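Local atomic coordinates of CG8862 (Drosophila melanogaster, PDB entry 3ISM), a protein that probably cleaves DNA and RNA as a magnesium-dependent mitochondrial endonuclease of the DNA/RNA non-specific family, and is held here in a complex with its inhibitor. Residues Tyr155-Pro160 with His189-Ile194. Numbering follows the deposited sequence.
Sequences YVCTGP and HFYKVI
Tyr191 folds its ring across a neighbouring strand at the one position there that lacks a side chain, Gly159. Its CG takes the crowded position between backbone N and carbonyl carbon (chi1 59°), which lays the phenol over the glycine: Gly159 CA sits 3.9 Å from the centroid of the Tyr191 ring in a CH-pi contact, and Gly159 N stands over the same face toward the rim. The ring thus rests directly on bare backbone, Tyr191 CZ 3.5 Å from Gly159 CA. Cys157, its SG anti to the backbone N, meets the ring at the edge, SG 4.1 Å from Tyr191 CE1. At the far tip a water accepts from Tyr191 OH and donates to Pro160 O at 2.7 Å, tying the phenol to the strand it covers.

On the other face of the sheet Lys192 runs alongside Thr158, bends at its last torsion (chi4 -69°) and donates from NZ to Thr158 OG1 at 2.8 Å. On either side of this pair along the strands, Val156 CG2 packs on Ile194 CG1 and Pro160 CB on Phe190 CE1.

Between the two faces, the backbones of 155-160 and 189-194 pair antiparallel. Cys157 N reaches Val193 O almost straight (177°), whereas Gly159 N approaches Tyr191 O from above the carbonyl plane at a longer 3.2 Å. Phe239 and Trp52 pack on Tyr191; the central sheet of this His-Me finger endonuclease packs its lysine face on helix 136-146, whose Glu141, a magnesium-binding residue of this protein, touches Lys192. A buried ammonium held by Thr158 next to this carboxylate would probably favour the ionised form of Glu141, consistent with its part in magnesium binding.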
ATOM      1  N   TYR B 155     -18.051  -0.272  19.946  1.00 24.40           N
ATOM      2  CA  TYR B 155     -17.011  -0.994  19.213  1.00 25.26           C
ATOM      3  C   TYR B 155     -16.396  -0.059  18.192  1.00 26.01           C
ATOM      4  O   TYR B 155     -17.112   0.666  17.496  1.00 26.20           O
ATOM      5  CB  TYR B 155     -17.570  -2.248  18.527  1.00 25.33           C
ATOM      6  CG  TYR B 155     -18.129  -3.284  19.475  1.00 25.52           C
ATOM      7  CD1 TYR B 155     -17.395  -4.418  19.813  1.00 25.32           C
ATOM      8  CD2 TYR B 155     -19.395  -3.131  20.027  1.00 24.11           C
ATOM      9  CE1 TYR B 155     -17.910  -5.377  20.686  1.00 25.68           C
ATOM     10  CE2 TYR B 155     -19.914  -4.078  20.899  1.00 26.22           C
ATOM     11  CZ  TYR B 155     -19.171  -5.192  21.221  1.00 25.63           C
ATOM     12  OH  TYR B 155     -19.710  -6.117  22.082  1.00 28.34           O
ATOM     13  N   VAL B 156     -15.075  -0.053  18.115  1.00 26.72           N
ATOM     14  CA  VAL B 156     -14.390   0.913  17.265  1.00 27.81           C
ATOM     15  C   VAL B 156     -13.153   0.342  16.567  1.00 28.47           C
ATOM     16  O   VAL B 156     -12.313  -0.323  17.184  1.00 28.98           O
ATOM     17  CB  VAL B 156     -14.087   2.267  18.027  1.00 27.85           C
ATOM     18  CG1 VAL B 156     -13.384   2.000  19.356  1.00 27.95           C
ATOM     19  CG2 VAL B 156     -13.286   3.241  17.151  1.00 24.92           C
ATOM     20  N   CYS B 157     -13.094   0.590  15.265  1.00 28.92           N
ATOM     21  CA  CYS B 157     -11.950   0.280  14.437  1.00 28.94           C
ATOM     22  C   CYS B 157     -11.287   1.572  13.979  1.00 28.85           C
ATOM     23  O   CYS B 157     -11.945   2.471  13.442  1.00 28.72           O
ATOM     24  CB  CYS B 157     -12.383  -0.523  13.210  1.00 29.11           C
ATOM     25  SG  CYS B 157     -10.987  -1.085  12.192  1.00 30.74           S
ATOM     26  N   THR B 158      -9.980   1.651  14.205  1.00 28.88           N
ATOM     27  CA  THR B 158      -9.180   2.840  13.941  1.00 29.26           C
ATOM     28  C   THR B 158      -8.042   2.416  13.022  1.00 29.37           C
ATOM     29  O   THR B 158      -7.470   1.353  13.230  1.00 29.74           O
ATOM     30  CB  THR B 158      -8.570   3.380  15.269  1.00 29.29           C
ATOM     31  OG1 THR B 158      -9.621   3.697  16.200  1.00 29.62           O
ATOM     32  CG2 THR B 158      -7.716   4.616  15.014  1.00 29.09           C
ATOM     33  N   GLY B 159      -7.705   3.224  12.016  1.00 29.67           N
ATOM     34  CA  GLY B 159      -6.598   2.876  11.113  1.00 29.22           C
ATOM     35  C   GLY B 159      -6.185   3.991  10.162  1.00 29.59           C
ATOM     36  O   GLY B 159      -6.844   5.015  10.078  1.00 29.60           O
ATOM     37  N   PRO B 160      -5.056   3.799   9.460  1.00 29.82           N
ATOM     38  CA  PRO B 160      -4.527   4.734   8.481  1.00 29.86           C
ATOM     39  C   PRO B 160      -5.110   4.575   7.081  1.00 30.06           C
ATOM     40  O   PRO B 160      -5.605   3.490   6.716  1.00 30.10           O
ATOM     41  CB  PRO B 160      -3.041   4.386   8.462  1.00 29.96           C
ATOM     42  CG  PRO B 160      -2.996   2.921   8.747  1.00 30.87           C
ATOM     43  CD  PRO B 160      -4.150   2.651   9.677  1.00 29.57           C
ATOM     44  N   HIS B 189      -4.282  10.256   6.039  1.00 28.56           N
ATOM     45  CA  HIS B 189      -5.548  10.401   6.786  1.00 28.04           C
ATOM     46  C   HIS B 189      -5.663   9.239   7.771  1.00 27.99           C
ATOM     47  O   HIS B 189      -4.963   8.242   7.640  1.00 27.15           O
ATOM     48  CB  HIS B 189      -6.773  10.328   5.851  1.00 27.58           C
ATOM     49  CG  HIS B 189      -6.871  11.434   4.838  1.00 27.99           C
ATOM     50  ND1 HIS B 189      -6.074  11.488   3.712  1.00 28.33           N
ATOM     51  CD2 HIS B 189      -7.729  12.478   4.736  1.00 28.56           C
ATOM     52  CE1 HIS B 189      -6.402  12.545   2.988  1.00 29.60           C
ATOM     53  NE2 HIS B 189      -7.404  13.165   3.589  1.00 28.82           N
ATOM     54  N   PHE B 190      -6.568   9.368   8.740  1.00 28.65           N
ATOM     55  CA  PHE B 190      -6.935   8.269   9.624  1.00 28.86           C
ATOM     56  C   PHE B 190      -8.458   8.178   9.726  1.00 28.63           C
ATOM     57  O   PHE B 190      -9.139   9.154   9.521  1.00 29.07           O
ATOM     58  CB  PHE B 190      -6.330   8.474  11.018  1.00 29.14           C
ATOM     59  CG  PHE B 190      -4.829   8.448  11.044  1.00 29.72           C
ATOM     60  CD1 PHE B 190      -4.147   7.246  11.200  1.00 30.04           C
ATOM     61  CD2 PHE B 190      -4.095   9.630  10.931  1.00 31.30           C
ATOM     62  CE1 PHE B 190      -2.751   7.216  11.212  1.00 31.87           C
ATOM     63  CE2 PHE B 190      -2.698   9.614  10.955  1.00 31.49           C
ATOM     64  CZ  PHE B 190      -2.024   8.402  11.091  1.00 30.23           C
ATOM     65  N   TYR B 191      -8.992   7.008  10.046  1.00 29.07           N
ATOM     66  CA  TYR B 191     -10.443   6.858  10.212  1.00 29.49           C
ATOM     67  C   TYR B 191     -10.755   6.253  11.567  1.00 29.61           C
ATOM     68  O   TYR B 191      -9.902   5.610  12.172  1.00 29.70           O
ATOM     69  CB  TYR B 191     -11.056   5.938   9.132  1.00 28.97           C
ATOM     70  CG  TYR B 191     -10.470   4.546   9.136  1.00 27.90           C
ATOM     71  CD1 TYR B 191     -10.870   3.585  10.072  1.00 28.08           C
ATOM     72  CD2 TYR B 191      -9.499   4.194   8.213  1.00 29.53           C
ATOM     73  CE1 TYR B 191     -10.296   2.327  10.096  1.00 27.07           C
ATOM     74  CE2 TYR B 191      -8.931   2.941   8.208  1.00 27.81           C
ATOM     75  CZ  TYR B 191      -9.326   2.021   9.151  1.00 29.03           C
ATOM     76  OH  TYR B 191      -8.744   0.794   9.130  1.00 29.02           O
ATOM     77  N   LYS B 192     -11.996   6.440  12.006  1.00 29.65           N
ATOM     78  CA  LYS B 192     -12.594   5.626  13.058  1.00 29.58           C
ATOM     79  C   LYS B 192     -13.966   5.221  12.570  1.00 29.44           C
ATOM     80  O   LYS B 192     -14.752   6.062  12.141  1.00 29.63           O
ATOM     81  CB  LYS B 192     -12.721   6.391  14.377  1.00 29.51           C
ATOM     82  CG  LYS B 192     -11.403   6.520  15.144  1.00 29.30           C
ATOM     83  CD  LYS B 192     -11.651   7.119  16.523  1.00 29.95           C
ATOM     84  CE  LYS B 192     -10.345   7.373  17.294  1.00 30.10           C
ATOM     85  NZ  LYS B 192      -9.681   6.104  17.698  1.00 30.39           N
ATOM     86  N   VAL B 193     -14.247   3.928  12.624  1.00 29.06           N
ATOM     87  CA  VAL B 193     -15.563   3.422  12.280  1.00 29.04           C
ATOM     88  C   VAL B 193     -16.106   2.745  13.530  1.00 29.17           C
ATOM     89  O   VAL B 193     -15.459   1.871  14.090  1.00 29.22           O
ATOM     90  CB  VAL B 193     -15.532   2.470  11.037  1.00 28.82           C
ATOM     91  CG1 VAL B 193     -16.946   1.947  10.728  1.00 29.66           C
ATOM     92  CG2 VAL B 193     -14.974   3.203   9.813  1.00 27.68           C
ATOM     93  N   ILE B 194     -17.298   3.173  13.954  1.00 29.29           N
ATOM     94  CA  ILE B 194     -17.804   2.958  15.311  1.00 29.11           C
ATOM     95  C   ILE B 194     -19.239   2.401  15.307  1.00 29.61           C
ATOM     96  O   ILE B 194     -20.090   2.885  14.562  1.00 30.15           O
ATOM     97  CB  ILE B 194     -17.832   4.321  16.072  1.00 29.05           C
ATOM     98  CG1 ILE B 194     -16.470   5.039  16.001  1.00 27.97           C
ATOM     99  CG2 ILE B 194     -18.308   4.155  17.503  1.00 28.35           C
ATOM    100  CD1 ILE B 194     -16.592   6.558  15.872  1.00 27.22           C
TER
HETATM  101  O   HOH W   1      -6.321   0.992   7.298  1.00 23.15           O